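Long-range contacts in L-iditol 2-dehydrogenase (Clostridium scindens, PDB 4OH1), which probably catalyses the zinc-dependent, NAD+-linked oxidation of L-iditol and related polyols: residues Y102-G107 and V135-Q140; L185-V190 and E212-N217; I321-T326 and K340-I345. All blocks are in the same frame, centred on the assembly; numbering follows the deposited sequence.

Contact 1. Residues Y102-G107 and V135-Q140; sequences YAKYCG and VYHMSQ. With ZN (zinc ion), chain C.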
loop_
_atom_site.group_PDB
_atom_site.type_symbol
_atom_site.label_atom_id
_atom_site.label_comp_id
_atom_site.label_asym_id
_atom_site.label_seq_id
_atom_site.Cartn_x
_atom_site.Cartn_y
_atom_site.Cartn_z
ATOM N N TYR A 102 -27.944 0.355 3.759
ATOM C CA TYR A 102 -28.723 1.260 4.564
ATOM C C TYR A 102 -28.182 2.671 4.454
ATOM O O TYR A 102 -28.921 3.635 4.669
ATOM C CB TYR A 102 -28.725 0.813 6.060
ATOM C CG TYR A 102 -27.335 0.878 6.711
ATOM C CD1 TYR A 102 -26.451 -0.194 6.626
ATOM C CD2 TYR A 102 -26.895 2.013 7.327
ATOM C CE1 TYR A 102 -25.170 -0.131 7.181
ATOM C CE2 TYR A 102 -25.614 2.096 7.877
ATOM C CZ TYR A 102 -24.763 1.019 7.804
ATOM O OH TYR A 102 -23.480 1.103 8.314
ATOM N N ALA A 103 -26.891 2.817 4.173
ATOM C CA ALA A 103 -26.240 4.135 4.291
ATOM C C ALA A 103 -26.412 4.924 2.993
ATOM O O ALA A 103 -26.156 4.400 1.933
ATOM C CB ALA A 103 -24.745 3.956 4.608
ATOM N N LYS A 104 -26.854 6.176 3.099
ATOM C CA LYS A 104 -27.006 7.079 1.968
ATOM C C LYS A 104 -25.942 8.177 2.013
ATOM O O LYS A 104 -25.978 9.068 2.867
ATOM C CB LYS A 104 -28.390 7.717 1.991
ATOM C CG LYS A 104 -28.673 8.700 0.822
ATOM C CD LYS A 104 -28.474 8.037 -0.498
ATOM C CE LYS A 104 -28.995 8.837 -1.640
ATOM N NZ LYS A 104 -28.245 10.089 -1.753
ATOM N N TYR A 105 -25.027 8.135 1.048
ATOM C CA TYR A 105 -23.978 9.139 0.960
ATOM C C TYR A 105 -24.489 10.383 0.199
ATOM O O TYR A 105 -25.254 10.248 -0.743
ATOM C CB TYR A 105 -22.779 8.526 0.227
ATOM C CG TYR A 105 -22.443 7.153 0.753
ATOM C CD1 TYR A 105 -22.234 6.951 2.122
ATOM C CD2 TYR A 105 -22.356 6.057 -0.096
ATOM C CE1 TYR A 105 -21.949 5.688 2.638
ATOM C CE2 TYR A 105 -22.055 4.768 0.411
ATOM C CZ TYR A 105 -21.845 4.605 1.784
ATOM O OH TYR A 105 -21.539 3.380 2.339
ATOM N N CYS A 106 -24.066 11.578 0.588
ATOM C CA CYS A 106 -24.613 12.788 -0.030
ATOM C C CYS A 106 -23.884 13.114 -1.331
ATOM O O CYS A 106 -24.401 13.850 -2.183
ATOM C CB CYS A 106 -24.513 13.968 0.940
ATOM S SG CYS A 106 -22.886 14.711 1.004
ATOM N N GLY A 107 -22.651 12.635 -1.477
ATOM C CA GLY A 107 -21.922 12.830 -2.720
ATOM C C GLY A 107 -21.500 14.249 -2.943
ATOM O O GLY A 107 -20.952 14.562 -4.000
ATOM N N VAL A 135 -38.069 1.327 0.743
ATOM C CA VAL A 135 -37.633 2.174 -0.341
ATOM C C VAL A 135 -36.241 2.695 -0.046
ATOM O O VAL A 135 -35.926 3.078 1.090
ATOM C CB VAL A 135 -38.629 3.368 -0.571
ATOM C CG1 VAL A 135 -38.037 4.436 -1.483
ATOM C CG2 VAL A 135 -39.913 2.843 -1.198
ATOM N N TYR A 136 -35.422 2.762 -1.089
ATOM C CA TYR A 136 -34.056 3.228 -0.976
ATOM C C TYR A 136 -33.754 4.025 -2.239
ATOM O O TYR A 136 -34.375 3.824 -3.277
ATOM C CB TYR A 136 -33.096 2.007 -0.913
ATOM C CG TYR A 136 -33.240 1.129 0.309
ATOM C CD1 TYR A 136 -32.520 1.372 1.487
ATOM C CD2 TYR A 136 -34.153 0.096 0.324
ATOM C CE1 TYR A 136 -32.715 0.563 2.649
ATOM C CE2 TYR A 136 -34.323 -0.702 1.442
ATOM C CZ TYR A 136 -33.605 -0.476 2.588
ATOM O OH TYR A 136 -33.863 -1.300 3.652
ATOM N N HIS A 137 -32.723 4.853 -2.188
ATOM C CA HIS A 137 -32.231 5.522 -3.394
ATOM C C HIS A 137 -31.519 4.494 -4.249
ATOM O O HIS A 137 -30.902 3.570 -3.721
ATOM C CB HIS A 137 -31.284 6.649 -3.012
ATOM C CG HIS A 137 -30.885 7.500 -4.161
ATOM N ND1 HIS A 137 -29.683 7.341 -4.812
ATOM C CD2 HIS A 137 -31.508 8.534 -4.765
ATOM C CE1 HIS A 137 -29.592 8.225 -5.789
ATOM N NE2 HIS A 137 -30.683 8.971 -5.773
HETATM N N MSE A 138 -31.612 4.626 -5.557
HETATM C CA MSE A 138 -30.994 3.658 -6.453
HETATM C C MSE A 138 -29.485 3.395 -6.162
HETATM O O MSE A 138 -29.017 2.315 -6.331
HETATM C CB MSE A 138 -31.181 4.123 -7.900
HETATM C CG MSE A 138 -30.483 5.426 -8.237
HETATM SE SE MSE A 138 -31.116 6.197 -9.973
HETATM C CE MSE A 138 -29.868 7.750 -10.040
ATOM N N SER A 139 -28.754 4.392 -5.694
ATOM C CA SER A 139 -27.395 4.242 -5.303
ATOM C C SER A 139 -27.214 3.251 -4.161
ATOM O O SER A 139 -26.143 2.735 -4.003
ATOM C CB SER A 139 -26.804 5.567 -4.879
ATOM O OG SER A 139 -27.358 6.033 -3.641
ATOM N N GLN A 140 -28.277 2.907 -3.447
ATOM C CA GLN A 140 -28.188 1.978 -2.337
ATOM C C GLN A 140 -28.508 0.591 -2.754
ATOM O O GLN A 140 -28.463 -0.259 -1.928
ATOM C CB GLN A 140 -29.155 2.387 -1.214
ATOM C CG GLN A 140 -28.848 3.776 -0.697
ATOM C CD GLN A 140 -29.827 4.273 0.349
ATOM O OE1 GLN A 140 -30.740 5.031 0.023
ATOM N NE2 GLN A 140 -29.613 3.897 1.612
HETATM ZN ZN ZN C . -21.228 13.333 1.999
HETATM O O HOH W 1 -25.488 6.599 -1.635
#
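Tyr136 meets the other segment obliquely, its CE1 4.5 Å from CA of Tyr102, a marginal touch beside the more intimate one that His137 makes. CE of Lys104 lies over one face of the His137 imidazole, 3.4 Å from CG, and also brushes CB of that histidine. Lys104 CG is anti to its backbone N, the bend at chi2 (56°) turns CD toward the histidine, and a second bend, at chi4, brings NZ round to the carbonyl O of its own neighbour Tyr105, 3.2 Å away. The ring itself is tied at both nitrogens: ND1 shares a hydrogen bond of 2.9 Å with OG of Ser139, and NE2 is bonded to Glu34. With NZ of Lys104 not far from ND1, a positive charge on the imidazole would probably be disfavoured, whereas Glu34 would favour one.

Both segments belong to the GroES-like domain of a zinc-containing alcohol dehydrogenase. Residues 102-107 run from Tyr102, whose ring packs edge-to-face with the zinc ligand His74, to Cys106, whose SG binds the second zinc ion at 2.4 Å together with Cys109, Cys112 and Cys120.

Ser139 also approaches Lys104, OG lying 3.8 Å from CE, and a water joins the same OG to the backbone N of Tyr105. Gln140 crosses Lys104 at about a right angle. Its OE1 accepts from the backbone N of His137 (3.0 Å), with the donor tilted 35° from the carbonyl plane, while NE2 donates to the backbone O of Asn101 and stands 3.1 Å from O of Tyr102.

Contact 2. Residues L185-V190 and E212-N217; sequences LGMMLV and ELALEN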
loop_
_atom_site.group_PDB
_atom_site.type_symbol
_atom_site.label_atom_id
_atom_site.label_comp_id
_atom_site.label_asym_id
_atom_site.label_seq_id
_atom_site.Cartn_x
_atom_site.Cartn_y
_atom_site.Cartn_z
ATOM N N LEU A 185 -20.222 -12.173 13.274
ATOM C CA LEU A 185 -19.088 -11.492 12.637
ATOM C C LEU A 185 -17.781 -12.267 12.836
ATOM O O LEU A 185 -16.956 -12.355 11.930
ATOM C CB LEU A 185 -18.893 -10.088 13.185
ATOM C CG LEU A 185 -19.797 -9.022 12.614
ATOM C CD1 LEU A 185 -19.376 -7.626 13.163
ATOM C CD2 LEU A 185 -19.836 -9.029 11.067
ATOM N N GLY A 186 -17.617 -12.808 14.033
ATOM C CA GLY A 186 -16.523 -13.685 14.356
ATOM C C GLY A 186 -16.399 -14.850 13.405
ATOM O O GLY A 186 -15.303 -15.148 12.950
HETATM N N MSE A 187 -17.518 -15.518 13.116
HETATM C CA MSE A 187 -17.507 -16.695 12.271
HETATM C C MSE A 187 -17.188 -16.260 10.851
HETATM O O MSE A 187 -16.428 -16.892 10.147
HETATM C CB MSE A 187 -18.844 -17.410 12.302
HETATM C CG MSE A 187 -19.211 -18.029 13.647
HETATM SE SE MSE A 187 -17.756 -19.158 14.392
HETATM C CE MSE A 187 -16.792 -17.849 15.474
HETATM N N MSE A 188 -17.703 -15.140 10.419
HETATM C CA MSE A 188 -17.333 -14.639 9.091
HETATM C C MSE A 188 -15.828 -14.288 8.993
HETATM O O MSE A 188 -15.223 -14.522 7.961
HETATM C CB MSE A 188 -18.141 -13.397 8.722
HETATM C CG MSE A 188 -19.618 -13.687 8.671
HETATM SE SE MSE A 188 -20.762 -12.161 8.105
HETATM C CE MSE A 188 -22.126 -12.468 9.516
ATOM N N LEU A 189 -15.265 -13.685 10.038
ATOM C CA LEU A 189 -13.820 -13.434 10.086
ATOM C C LEU A 189 -13.012 -14.753 10.064
ATOM O O LEU A 189 -11.957 -14.820 9.467
ATOM C CB LEU A 189 -13.454 -12.617 11.290
ATOM C CG LEU A 189 -13.910 -11.160 11.161
ATOM C CD1 LEU A 189 -13.765 -10.483 12.511
ATOM C CD2 LEU A 189 -13.121 -10.422 10.078
ATOM N N VAL A 190 -13.502 -15.800 10.689
ATOM C CA VAL A 190 -12.797 -17.062 10.613
ATOM C C VAL A 190 -12.703 -17.480 9.137
ATOM O O VAL A 190 -11.614 -17.816 8.622
ATOM C CB VAL A 190 -13.428 -18.181 11.449
ATOM C CG1 VAL A 190 -12.842 -19.516 11.103
ATOM C CG2 VAL A 190 -13.219 -17.924 12.951
ATOM N N GLU A 212 -16.782 -24.370 19.923
ATOM C CA GLU A 212 -16.920 -25.475 18.980
ATOM C C GLU A 212 -17.316 -24.964 17.580
ATOM O O GLU A 212 -16.883 -25.464 16.541
ATOM C CB GLU A 212 -17.942 -26.463 19.462
ATOM C CG GLU A 212 -17.501 -27.893 19.286
ATOM C CD GLU A 212 -18.628 -28.897 19.605
ATOM O OE1 GLU A 212 -18.818 -29.239 20.801
ATOM O OE2 GLU A 212 -19.328 -29.343 18.658
ATOM N N LEU A 213 -18.121 -23.929 17.560
ATOM C CA LEU A 213 -18.579 -23.403 16.294
ATOM C C LEU A 213 -17.407 -22.752 15.527
ATOM O O LEU A 213 -17.307 -22.895 14.350
ATOM C CB LEU A 213 -19.723 -22.407 16.537
ATOM C CG LEU A 213 -20.411 -21.831 15.303
ATOM C CD1 LEU A 213 -21.052 -22.936 14.491
ATOM C CD2 LEU A 213 -21.457 -20.799 15.729
ATOM N N ALA A 214 -16.547 -22.041 16.213
ATOM C CA ALA A 214 -15.339 -21.527 15.617
ATOM C C ALA A 214 -14.516 -22.609 14.933
ATOM O O ALA A 214 -14.028 -22.413 13.791
ATOM C CB ALA A 214 -14.522 -20.862 16.634
ATOM N N LEU A 215 -14.346 -23.739 15.594
ATOM C CA LEU A 215 -13.576 -24.837 14.967
ATOM C C LEU A 215 -14.326 -25.340 13.744
ATOM O O LEU A 215 -13.720 -25.553 12.704
ATOM C CB LEU A 215 -13.297 -25.974 15.935
ATOM C CG LEU A 215 -12.413 -25.534 17.102
ATOM C CD1 LEU A 215 -12.368 -26.631 18.132
ATOM C CD2 LEU A 215 -10.950 -25.174 16.664
ATOM N N GLU A 216 -15.651 -25.462 13.828
ATOM C CA GLU A 216 -16.408 -25.860 12.641
ATOM C C GLU A 216 -16.316 -24.875 11.480
ATOM O O GLU A 216 -16.514 -25.243 10.346
ATOM C CB GLU A 216 -17.875 -26.059 12.962
ATOM C CG GLU A 216 -18.213 -27.455 13.342
ATOM C CD GLU A 216 -19.278 -27.504 14.432
ATOM O OE1 GLU A 216 -20.187 -26.637 14.445
ATOM O OE2 GLU A 216 -19.188 -28.413 15.289
ATOM N N ASN A 217 -16.102 -23.612 11.758
ATOM C CA ASN A 217 -15.967 -22.633 10.677
ATOM C C ASN A 217 -14.557 -22.543 10.092
ATOM O O ASN A 217 -14.349 -21.783 9.175
ATOM C CB ASN A 217 -16.433 -21.238 11.147
ATOM C CG ASN A 217 -17.921 -21.065 11.003
ATOM O OD1 ASN A 217 -18.400 -20.589 9.998
ATOM N ND2 ASN A 217 -18.658 -21.542 11.979
#
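Met187, a selenomethionine here, reaches between Leu213, Ala214 and Asn217 of segment 212-217. Its CG is anti to the carbonyl carbon (chi1 -66°), and the chain bends at chi2 and again at chi3, which places CE beside CB of Ala214; the whole side chain crosses that of Asn217 at about a right angle. SE lies 3.5 Å from ND2 of Asn217 and 3.6 Å from CA of Ala214, and it also meets CG of Leu213 at 3.9 Å. One helical turn later, Val190 presents CG1 to the backbone O of Asn217 at 3.3 Å, with CB of the same asparagine at 4.0 Å.

The axes of the short helical segments run 9.7 Å apart at -31°, the near-parallel setting of two successive helices on a Rossmann domain. Val190 and Ala214 both rest on Val203 of the strand between them, and Gly186 fits the last glycine of a GxGxxG pattern.

Asn217 is the polar member of an otherwise apolar interface. Its ND2 donates to O of Leu213 (3.0 Å, 174° at the hydrogen) and to O of Lys319, while OD1 accepts from NE2 of Gln191. Both ends of the buried amide are bonded, which would fix its rotation, and the selenium packs against it.

Contact 3. Residues I321-T326 and K340-I345; sequences IQKEHT and KKYAKI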
loop_
_atom_site.group_PDB
_atom_site.type_symbol
_atom_site.label_atom_id
_atom_site.label_comp_id
_atom_site.label_asym_id
_atom_site.label_seq_id
_atom_site.Cartn_x
_atom_site.Cartn_y
_atom_site.Cartn_z
ATOM N N ILE A 321 -25.637 -18.848 9.945
ATOM C CA ILE A 321 -27.054 -18.636 10.124
ATOM C C ILE A 321 -27.574 -19.823 10.845
ATOM O O ILE A 321 -27.648 -20.872 10.281
ATOM C CB ILE A 321 -27.814 -18.500 8.837
ATOM C CG1 ILE A 321 -27.318 -17.286 8.075
ATOM C CG2 ILE A 321 -29.291 -18.298 9.183
ATOM C CD1 ILE A 321 -27.697 -17.251 6.580
ATOM N N GLN A 322 -27.925 -19.661 12.102
ATOM C CA GLN A 322 -28.311 -20.818 12.895
ATOM C C GLN A 322 -29.781 -20.854 13.174
ATOM O O GLN A 322 -30.235 -21.834 13.682
ATOM C CB GLN A 322 -27.588 -20.815 14.228
ATOM C CG GLN A 322 -26.103 -20.724 14.046
ATOM C CD GLN A 322 -25.348 -21.139 15.247
ATOM O OE1 GLN A 322 -25.119 -20.351 16.182
ATOM N NE2 GLN A 322 -24.859 -22.365 15.209
ATOM N N LYS A 323 -30.530 -19.806 12.860
ATOM C CA LYS A 323 -31.980 -19.831 13.067
ATOM C C LYS A 323 -32.647 -19.036 11.982
ATOM O O LYS A 323 -32.174 -17.961 11.661
ATOM C CB LYS A 323 -32.349 -19.103 14.365
ATOM C CG LYS A 323 -32.191 -19.892 15.584
ATOM C CD LYS A 323 -33.384 -20.786 15.768
ATOM C CE LYS A 323 -33.177 -21.663 16.968
ATOM N NZ LYS A 323 -34.423 -22.424 17.091
ATOM N N GLU A 324 -33.778 -19.535 11.493
ATOM C CA GLU A 324 -34.629 -18.804 10.586
ATOM C C GLU A 324 -36.020 -18.817 11.174
ATOM O O GLU A 324 -36.502 -19.867 11.564
ATOM C CB GLU A 324 -34.659 -19.494 9.233
ATOM C CG GLU A 324 -35.734 -18.944 8.264
ATOM C CD GLU A 324 -35.712 -19.635 6.882
ATOM O OE1 GLU A 324 -34.757 -20.397 6.643
ATOM O OE2 GLU A 324 -36.646 -19.433 6.056
ATOM N N HIS A 325 -36.666 -17.653 11.236
ATOM C CA HIS A 325 -38.066 -17.547 11.610
ATOM C C HIS A 325 -38.854 -16.773 10.552
ATOM O O HIS A 325 -38.275 -16.045 9.765
ATOM C CB HIS A 325 -38.196 -16.800 12.923
ATOM C CG HIS A 325 -37.601 -17.505 14.096
ATOM N ND1 HIS A 325 -38.261 -18.497 14.784
ATOM C CD2 HIS A 325 -36.419 -17.333 14.731
ATOM C CE1 HIS A 325 -37.513 -18.904 15.792
ATOM N NE2 HIS A 325 -36.392 -18.213 15.783
ATOM N N THR A 326 -40.182 -16.911 10.565
ATOM C CA THR A 326 -41.070 -16.118 9.721
ATOM C C THR A 326 -41.337 -14.789 10.393
ATOM O O THR A 326 -41.255 -14.671 11.627
ATOM C CB THR A 326 -42.395 -16.809 9.533
ATOM O OG1 THR A 326 -42.962 -17.041 10.824
ATOM C CG2 THR A 326 -42.224 -18.167 8.820
ATOM N N LYS A 340 -28.781 -14.617 23.164
ATOM C CA LYS A 340 -27.375 -14.605 22.784
ATOM C C LYS A 340 -26.746 -15.979 22.509
ATOM O O LYS A 340 -25.544 -16.093 22.448
ATOM C CB LYS A 340 -26.587 -13.837 23.826
ATOM C CG LYS A 340 -26.352 -12.427 23.396
ATOM C CD LYS A 340 -26.380 -11.480 24.569
ATOM C CE LYS A 340 -26.227 -10.031 24.105
ATOM N NZ LYS A 340 -26.482 -9.057 25.212
ATOM N N LYS A 341 -27.547 -17.009 22.279
ATOM C CA LYS A 341 -26.995 -18.313 21.949
ATOM C C LYS A 341 -26.509 -18.435 20.512
ATOM O O LYS A 341 -25.654 -19.280 20.268
ATOM C CB LYS A 341 -28.019 -19.429 22.194
ATOM C CG LYS A 341 -28.608 -19.415 23.612
ATOM C CD LYS A 341 -29.454 -20.650 23.924
ATOM C CE LYS A 341 -28.539 -21.844 24.098
ATOM N NZ LYS A 341 -29.232 -22.993 24.673
ATOM N N TYR A 342 -27.034 -17.627 19.572
ATOM C CA TYR A 342 -26.928 -17.940 18.125
ATOM C C TYR A 342 -26.036 -16.970 17.405
ATOM O O TYR A 342 -25.981 -15.785 17.772
ATOM C CB TYR A 342 -28.307 -17.982 17.449
ATOM C CG TYR A 342 -29.220 -18.933 18.145
ATOM C CD1 TYR A 342 -29.083 -20.297 17.966
ATOM C CD2 TYR A 342 -30.185 -18.470 19.036
ATOM C CE1 TYR A 342 -29.918 -21.195 18.619
ATOM C CE2 TYR A 342 -31.022 -19.364 19.715
ATOM C CZ TYR A 342 -30.874 -20.721 19.508
ATOM O OH TYR A 342 -31.678 -21.597 20.170
ATOM N N ALA A 343 -25.345 -17.452 16.362
ATOM C CA ALA A 343 -24.435 -16.583 15.658
ATOM C C ALA A 343 -25.216 -15.540 14.843
ATOM O O ALA A 343 -24.994 -14.352 14.992
ATOM C CB ALA A 343 -23.469 -17.383 14.779
ATOM N N LYS A 344 -26.108 -15.992 13.970
ATOM C CA LYS A 344 -26.974 -15.100 13.186
ATOM C C LYS A 344 -28.367 -15.715 13.069
ATOM O O LYS A 344 -28.519 -16.940 12.888
ATOM C CB LYS A 344 -26.457 -14.839 11.749
ATOM C CG LYS A 344 -25.281 -13.889 11.621
ATOM C CD LYS A 344 -25.547 -12.489 12.125
ATOM C CE LYS A 344 -26.010 -11.560 11.055
ATOM N NZ LYS A 344 -26.030 -10.150 11.560
ATOM N N ILE A 345 -29.357 -14.830 13.168
ATOM C CA ILE A 345 -30.761 -15.170 13.002
ATOM C C ILE A 345 -31.341 -14.430 11.815
ATOM O O ILE A 345 -31.123 -13.225 11.668
ATOM C CB ILE A 345 -31.542 -14.772 14.232
ATOM C CG1 ILE A 345 -30.996 -15.490 15.470
ATOM C CG2 ILE A 345 -33.026 -15.124 14.064
ATOM C CD1 ILE A 345 -31.300 -14.743 16.792
HETATM O O HOH W 2 -23.660 -19.716 18.372
#
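Lys323 lies across the ring of Tyr342, and its chain can be followed atom by atom. CB meets the branches of Ile345, with CG1 and CG2 each 4.0 Å away. CG, placed anti to the lysine's own carbonyl carbon (chi1 -81°), stands over the centre of the tyrosine face in a CH-pi contact, 3.9 Å from the centroid and 9° off the normal. After the bend at chi2, CE passes over the outer end of the ring, 3.5 Å from OH and about as near to CZ. The amino group NZ makes a long, weak ion pair with Asp336. CB of Lys341 lies against the opposite face of the ring, toward its rim, which sandwiches the tyrosine between two lysine chains.

Beside this CH-pi contact, Gln322 extends its side chain toward the turn before the second strand. OE1 accepts from the backbone N of Ala343 (2.9 Å) in the carbonyl plane and on a lone pair, and a water that gives one hydrogen to OE1 gives the other to O of Lys341.

Backbone pairing is parallel but interrupted. Ile321 pairs with Lys344 and Lys323 with Ile345, so the register slips by one residue, a beta bulge. Within it the N of Gln322 donates to O of Lys344 at 2.9 Å, and CA of Ile345 approaches O of Lys323 at 3.4 Å in a CA-H...O contact.

The two strands and helix 330-338 form a beta-alpha-beta unit. Tyr342, Ile345 and His325 face that helix, where His325 bonds to Asp336, whereas Ile321 packs against helix 150-153 and Lys344 reaches the zinc ligand Glu75 in a salt bridge. Strand 344-348 in turn pairs antiparallel with strand 35-44.

Contact 2 is the buried one, a helix pair of the Rossmann-type domain, which probably binds the nucleotide, held by selenium and methyl packing around one amide bonded at both ends. Contacts 1 and 3 are partly buried, and both reach the large mixed sheet, through strands 133-137 and 321-326 with 344-348; their centres nevertheless lie 28 Å apart. Each lays a lysine chain over a ring, but contact 1 does so between strand 103-104 and the end of strand 133-137, near the four-cysteine zinc site, whereas contact 3 adds backbone pairing within a sheet. Contacts 2 and 3 touch directly: CD2 of Leu213 is 3.7 Å from OE1 of Gln322. Contact 1 touches neither.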